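Local coordinates for protein TRAP-type transporter, periplasmic component (Cupriavidus necator, PDB 4P8B) that binds (2S)-2-acetolactate and, as the periplasmic solute-binding component of a TRAP-type transporter, probably delivers it for uptake into the cell, at residues D78-F83 and R176-P181; M35-G40 and M93-T98. One frame throughout, in Å; residues are numbered along the deposited sequence.

Contact 1: D78-F83 and R176-P181; sequences DQTREF and RVVGSP. With X2X ((2S)-2-hydroxy-2-methyl-3-oxobutanoic acid), chain D.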
loop_
_atom_site.group_PDB
_atom_site.type_symbol
_atom_site.label_atom_id
_atom_site.label_comp_id
_atom_site.label_asym_id
_atom_site.label_seq_id
_atom_site.Cartn_x
_atom_site.Cartn_y
_atom_site.Cartn_z
ATOM N N ASP A 78 15.375 -2.904 -0.625
ATOM C CA ASP A 78 15.025 -2.202 -1.858
ATOM C C ASP A 78 13.657 -2.686 -2.337
ATOM O O ASP A 78 13.524 -3.509 -3.255
ATOM C CB ASP A 78 16.110 -2.469 -2.882
ATOM C CG ASP A 78 16.038 -1.562 -4.092
ATOM O OD1 ASP A 78 15.062 -0.805 -4.219
ATOM O OD2 ASP A 78 16.987 -1.639 -4.920
ATOM N N GLN A 79 12.611 -2.168 -1.712
ATOM C CA GLN A 79 11.270 -2.695 -1.895
ATOM C C GLN A 79 10.750 -2.533 -3.314
ATOM O O GLN A 79 9.840 -3.265 -3.734
ATOM C CB GLN A 79 10.325 -2.031 -0.886
ATOM C CG GLN A 79 10.142 -0.517 -1.085
ATOM C CD GLN A 79 9.699 0.174 0.162
ATOM O OE1 GLN A 79 10.428 0.206 1.127
ATOM N NE2 GLN A 79 8.504 0.732 0.142
ATOM N N THR A 80 11.339 -1.617 -4.067
ATOM C CA THR A 80 10.863 -1.380 -5.421
ATOM C C THR A 80 11.480 -2.341 -6.420
ATOM O O THR A 80 11.236 -2.204 -7.617
ATOM C CB THR A 80 11.034 0.086 -5.888
ATOM O OG1 THR A 80 12.393 0.508 -5.742
ATOM C CG2 THR A 80 10.130 1.029 -5.091
ATOM N N ARG A 81 12.216 -3.348 -5.951
ATOM C CA ARG A 81 12.532 -4.479 -6.808
ATOM C C ARG A 81 12.165 -5.809 -6.158
ATOM O O ARG A 81 12.645 -6.865 -6.566
ATOM C CB ARG A 81 13.998 -4.471 -7.231
ATOM C CG ARG A 81 14.978 -4.591 -6.079
ATOM C CD ARG A 81 16.406 -4.533 -6.611
ATOM N NE ARG A 81 17.392 -4.522 -5.538
ATOM C CZ ARG A 81 17.886 -5.604 -4.952
ATOM N NH1 ARG A 81 17.524 -6.816 -5.347
ATOM N NH2 ARG A 81 18.794 -5.475 -3.982
ATOM N N GLU A 82 11.295 -5.763 -5.160
ATOM C CA GLU A 82 10.751 -6.966 -4.560
ATOM C C GLU A 82 10.015 -7.845 -5.588
ATOM O O GLU A 82 10.149 -9.070 -5.560
ATOM C CB GLU A 82 9.791 -6.594 -3.430
ATOM C CG GLU A 82 9.343 -7.771 -2.584
ATOM C CD GLU A 82 8.197 -7.436 -1.625
ATOM O OE1 GLU A 82 7.212 -6.797 -2.070
ATOM O OE2 GLU A 82 8.253 -7.778 -0.435
ATOM N N PHE A 83 9.250 -7.242 -6.503
ATOM C CA PHE A 83 8.482 -8.040 -7.451
ATOM C C PHE A 83 9.412 -8.913 -8.282
ATOM O O PHE A 83 9.129 -10.094 -8.520
ATOM C CB PHE A 83 7.635 -7.164 -8.374
ATOM C CG PHE A 83 6.703 -7.948 -9.243
ATOM C CD1 PHE A 83 5.514 -8.415 -8.719
ATOM C CD2 PHE A 83 7.018 -8.246 -10.561
ATOM C CE1 PHE A 83 4.638 -9.127 -9.473
ATOM C CE2 PHE A 83 6.134 -8.977 -11.341
ATOM C CZ PHE A 83 4.946 -9.431 -10.787
ATOM N N ARG A 176 9.059 12.840 1.408
ATOM C CA ARG A 176 9.451 11.511 0.974
ATOM C C ARG A 176 8.283 10.790 0.328
ATOM O O ARG A 176 7.173 10.809 0.849
ATOM C CB ARG A 176 9.979 10.706 2.162
ATOM C CG ARG A 176 10.367 9.261 1.837
ATOM C CD ARG A 176 9.180 8.355 2.048
ATOM N NE ARG A 176 9.492 6.972 1.711
ATOM C CZ ARG A 176 8.653 5.963 1.914
ATOM N NH1 ARG A 176 7.466 6.161 2.453
ATOM N NH2 ARG A 176 9.031 4.732 1.580
ATOM N N VAL A 177 8.587 10.104 -0.780
ATOM C CA VAL A 177 7.670 9.182 -1.435
ATOM C C VAL A 177 8.427 7.880 -1.708
ATOM O O VAL A 177 9.658 7.826 -1.602
ATOM C CB VAL A 177 7.076 9.787 -2.739
ATOM C CG1 VAL A 177 6.226 11.035 -2.422
ATOM C CG2 VAL A 177 8.151 10.095 -3.750
ATOM N N VAL A 178 7.705 6.833 -2.084
ATOM C CA VAL A 178 8.328 5.600 -2.531
ATOM C C VAL A 178 8.841 5.848 -3.933
ATOM O O VAL A 178 8.284 6.692 -4.653
ATOM C CB VAL A 178 7.297 4.458 -2.548
ATOM C CG1 VAL A 178 7.914 3.186 -3.091
ATOM C CG2 VAL A 178 6.737 4.233 -1.156
ATOM N N GLY A 179 9.842 5.093 -4.366
ATOM C CA GLY A 179 10.403 5.245 -5.699
ATOM C C GLY A 179 9.565 4.682 -6.833
ATOM O O GLY A 179 10.002 3.781 -7.538
ATOM N N SER A 180 8.376 5.233 -7.025
ATOM C CA SER A 180 7.543 4.935 -8.187
ATOM C C SER A 180 7.183 6.285 -8.830
ATOM O O SER A 180 6.582 7.119 -8.169
ATOM C CB SER A 180 6.312 4.142 -7.750
ATOM O OG SER A 180 5.144 4.482 -8.485
ATOM N N PRO A 181 7.586 6.506 -10.101
ATOM C CA PRO A 181 7.570 7.839 -10.725
ATOM C C PRO A 181 6.251 8.617 -10.671
ATOM O O PRO A 181 6.265 9.840 -10.649
ATOM C CB PRO A 181 7.968 7.571 -12.188
ATOM C CG PRO A 181 8.200 6.101 -12.309
ATOM C CD PRO A 181 8.277 5.515 -10.945
HETATM O OAD X2X D . 7.255 2.586 2.053
HETATM C CAH X2X D . 6.096 2.826 2.522
HETATM O OAE X2X D . 5.708 4.011 2.747
HETATM C CAI X2X D . 5.154 1.703 2.806
HETATM C CAB X2X D . 5.693 0.919 3.983
HETATM O OAF X2X D . 3.843 2.168 2.956
HETATM C CAG X2X D . 5.158 0.867 1.568
HETATM O OAC X2X D . 5.844 -0.153 1.509
HETATM C CAA X2X D . 4.354 1.285 0.384
#

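Contact 2: M35-G40 and M93-T98; sequences MSLVLG and MAVGST. With X2X ((2S)-2-hydroxy-2-methyl-3-oxobutanoic acid), chain D.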
loop_
_atom_site.group_PDB
_atom_site.type_symbol
_atom_site.label_atom_id
_atom_site.label_comp_id
_atom_site.label_asym_id
_atom_site.label_seq_id
_atom_site.Cartn_x
_atom_site.Cartn_y
_atom_site.Cartn_z
HETATM N N MSE A 35 8.898 -15.678 3.196
HETATM C CA MSE A 35 7.869 -14.677 2.898
HETATM C C MSE A 35 8.424 -13.268 3.098
HETATM O O MSE A 35 8.872 -12.890 4.192
HETATM C CB MSE A 35 6.658 -14.842 3.798
HETATM C CG MSE A 35 5.534 -13.877 3.384
HETATM SE SE MSE A 35 4.099 -13.727 4.700
HETATM C CE MSE A 35 3.540 -15.594 4.756
ATOM N N SER A 36 8.402 -12.474 2.041
ATOM C CA SER A 36 8.883 -11.112 2.121
ATOM C C SER A 36 7.778 -10.162 2.583
ATOM O O SER A 36 6.629 -10.261 2.111
ATOM C CB SER A 36 9.407 -10.669 0.754
ATOM O OG SER A 36 9.970 -9.372 0.879
ATOM N N LEU A 37 8.124 -9.231 3.486
ATOM C CA LEU A 37 7.220 -8.178 3.966
ATOM C C LEU A 37 8.038 -6.915 4.138
ATOM O O LEU A 37 9.103 -6.977 4.760
ATOM C CB LEU A 37 6.687 -8.532 5.355
ATOM C CG LEU A 37 5.879 -9.818 5.456
ATOM C CD1 LEU A 37 5.669 -10.187 6.921
ATOM C CD2 LEU A 37 4.561 -9.713 4.722
ATOM N N VAL A 38 7.533 -5.765 3.686
ATOM C CA VAL A 38 8.203 -4.514 4.028
ATOM C C VAL A 38 8.026 -4.235 5.513
ATOM O O VAL A 38 8.993 -3.921 6.195
ATOM C CB VAL A 38 7.649 -3.327 3.229
ATOM C CG1 VAL A 38 8.278 -2.029 3.690
ATOM C CG2 VAL A 38 7.926 -3.504 1.768
ATOM N N LEU A 39 6.804 -4.387 6.013
ATOM C CA LEU A 39 6.464 -4.095 7.414
ATOM C C LEU A 39 6.254 -5.369 8.213
ATOM O O LEU A 39 5.599 -6.310 7.739
ATOM C CB LEU A 39 5.179 -3.266 7.451
ATOM C CG LEU A 39 5.243 -1.913 6.738
ATOM C CD1 LEU A 39 3.922 -1.151 6.932
ATOM C CD2 LEU A 39 6.422 -1.090 7.249
ATOM N N GLY A 40 6.809 -5.392 9.405
ATOM C CA GLY A 40 6.692 -6.520 10.293
ATOM C C GLY A 40 5.421 -6.489 11.112
ATOM O O GLY A 40 4.551 -5.645 10.913
HETATM N N MSE A 93 7.316 -16.198 -1.471
HETATM C CA MSE A 93 5.968 -15.664 -1.338
HETATM C C MSE A 93 6.051 -14.299 -0.673
HETATM O O MSE A 93 7.088 -13.934 -0.116
HETATM C CB MSE A 93 5.045 -16.601 -0.548
HETATM C CG MSE A 93 5.431 -16.932 0.893
HETATM SE SE MSE A 93 4.923 -18.817 1.409
HETATM C CE MSE A 93 3.016 -18.590 1.373
ATOM N N ALA A 94 4.983 -13.521 -0.722
ATOM C CA ALA A 94 5.024 -12.183 -0.151
ATOM C C ALA A 94 3.642 -11.640 0.091
ATOM O O ALA A 94 2.670 -12.097 -0.521
ATOM C CB ALA A 94 5.779 -11.256 -1.086
ATOM N N VAL A 95 3.552 -10.686 1.003
ATOM C CA VAL A 95 2.423 -9.772 1.054
ATOM C C VAL A 95 3.011 -8.428 0.657
ATOM O O VAL A 95 3.873 -7.915 1.356
ATOM C CB VAL A 95 1.753 -9.709 2.436
ATOM C CG1 VAL A 95 0.555 -8.780 2.378
ATOM C CG2 VAL A 95 1.338 -11.101 2.911
ATOM N N GLY A 96 2.623 -7.904 -0.496
ATOM C CA GLY A 96 3.204 -6.687 -1.016
ATOM C C GLY A 96 2.210 -5.570 -1.206
ATOM O O GLY A 96 1.022 -5.793 -1.380
ATOM N N SER A 97 2.721 -4.351 -1.184
ATOM C CA SER A 97 1.948 -3.187 -1.569
ATOM C C SER A 97 1.992 -2.995 -3.076
ATOM O O SER A 97 3.042 -3.111 -3.711
ATOM C CB SER A 97 2.499 -1.923 -0.914
ATOM O OG SER A 97 1.897 -0.778 -1.527
ATOM N N THR A 98 0.850 -2.632 -3.636
ATOM C CA THR A 98 0.772 -2.321 -5.052
ATOM C C THR A 98 1.750 -1.214 -5.470
ATOM O O THR A 98 2.196 -1.197 -6.623
ATOM C CB THR A 98 -0.662 -1.971 -5.472
ATOM O OG1 THR A 98 -1.128 -0.864 -4.699
ATOM C CG2 THR A 98 -1.596 -3.166 -5.261
HETATM O OAD X2X D . 7.255 2.586 2.053
HETATM C CAH X2X D . 6.096 2.826 2.522
HETATM O OAE X2X D . 5.708 4.011 2.747
HETATM C CAI X2X D . 5.154 1.703 2.806
HETATM C CAB X2X D . 5.693 0.919 3.983
HETATM O OAF X2X D . 3.843 2.168 2.956
HETATM C CAG X2X D . 5.158 0.867 1.568
HETATM O OAC X2X D . 5.844 -0.153 1.509
HETATM C CAA X2X D . 4.354 1.285 0.384
HETATM O O HOH W 1 6.345 -6.655 1.072
#

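Contact 1: D78-F83 and R176-P181
Gln-79 and Arg-176 meet at the carboxylate of the bound (2S)-2-acetolactate, each brought there by its torsions. In Gln-79, CG lies between the backbone N and the carbonyl carbon (chi1 65°), and the chain then runs out extended, with its amide at the ligand. In Arg-176, CG is anti to the backbone N, and a bend at chi2 (-91°) sets the course of the arm before it straightens again. The guanidinium meets the carboxylate through both terminal nitrogens: NH1 of Arg-176 bonds OAE of the ligand at 2.8 Å, and NH2 of Arg-176 bonds OAD at the same length, both N-H groups pointing almost straight at their acceptors. OAD is also gripped by Gln-79 NE2 at 2.9 Å, so this one oxygen takes N-H groups from both segments. The amide of Gln-79 is itself fixed, OE1 by the backbone N of Trp-199 and NE2 by Asn-100. This bidentate hydrogen-bonded pairing of arginine and carboxylate is characteristic of TRAP solute-binding proteins, whose two lobes close over an organic acid; here 176-181 continues from strand 174-177, while 78-83 turns through a short 3-10 segment into helix 82-88. Between the segments themselves the touching is mainly van der Waals. Thr-80 CG2 lies 3.7 Å from Val-178 CG1, the side chains passing alongside one another with opposite headings, and the same methyl approaches the carbonyl O of Gly-179. Val-178 divides its branches: CG1 faces Thr-80, whereas CG2 comes within 3.6 Å of ligand OAD. The backbone N of Val-178 sits over the centre of one face of the Arg-176 guanidinium, 4.1 Å above its plane. Just beyond, Gly-179 is the centre of an inverse gamma turn, in which Ser-180 N bonds the carbonyl O of Val-178.

Contact 2: M35-G40 and M93-T98
Met-35 pairs with Met-93 and Ser-36 with Ala-94 in parallel register, the strands 33-36 and 93-97 lying side by side. Ser-36 supplies both direct backbone bonds: its N donates to Met-93 O at 2.9 Å, and its O receives the longer bond from Val-95 N at 3.3 Å. Beside the first bond, Met-35 CA approaches Met-93 O at 3.2 Å in a CA-H...O contact. Further along, the chains separate and a water links them, donating to Val-95 O and accepting a weak bond from Val-38 N. In the five-stranded mixed sheet, ordered 66-69, 33-36, 93-97, 241-249, 144-154, strand 93-97 is central and 33-36 lies next to it; this is a core sheet of the periplasmic binding protein fold, and beyond these two strands the chain leads into the ligand pocket. Met-35 and Met-93, both selenomethionine, share one face, where their side chains cross obliquely and Met-35 CB lies 3.8 Å from Met-93 CG; Trp-52 of helix 44-59 packs on both. CG of Met-35 is anti to the backbone N (chi1 -174°) and SE anti to CA (chi2 -167°), which leaves the selenium in loose contact with Val-95 CG2. Leu-37 brings CD2 to 3.6 Å from Val-95 CB. On the other face Ser-36 CB and Ala-94 CB are 4.1 Å apart. The hydroxyl of Ser-36 is hydrogen-bonded to Glu-82. At the pocket end, Val-38 and Leu-39 present methyls to the ligand, and Ser-97 OG comes within 3.7 Å of its methyl CAA. That same hydroxyl is bonded to Asp-242 and caps the following helix at the N of Ile-99.

How the contacts relate
The centres of contacts 1 and 2 lie 13 Å apart, and both reach the same acetolactate molecule. Their segments alternate along the chain in the order 35-40, 78-83, 93-98 and 176-181, and strand 93-97 is the next element after helix 82-88. Contact 2 pairs two strands of the five-stranded sheet and the loop that follows one of them, whereas contact 1 joins the turn leading into helix 82-88 to the end of strand 174-177, part of a two-stranded parallel sheet, and the loop after it. The contacts also touch, Gln-79 CB packing on Val-38 CG2. Contact 2 thus contributes mainly apolar wall; contact 1 supplies two carboxylate-binding side chains, beside ligand-binding Arg-155, Asn-100 and Asn-216.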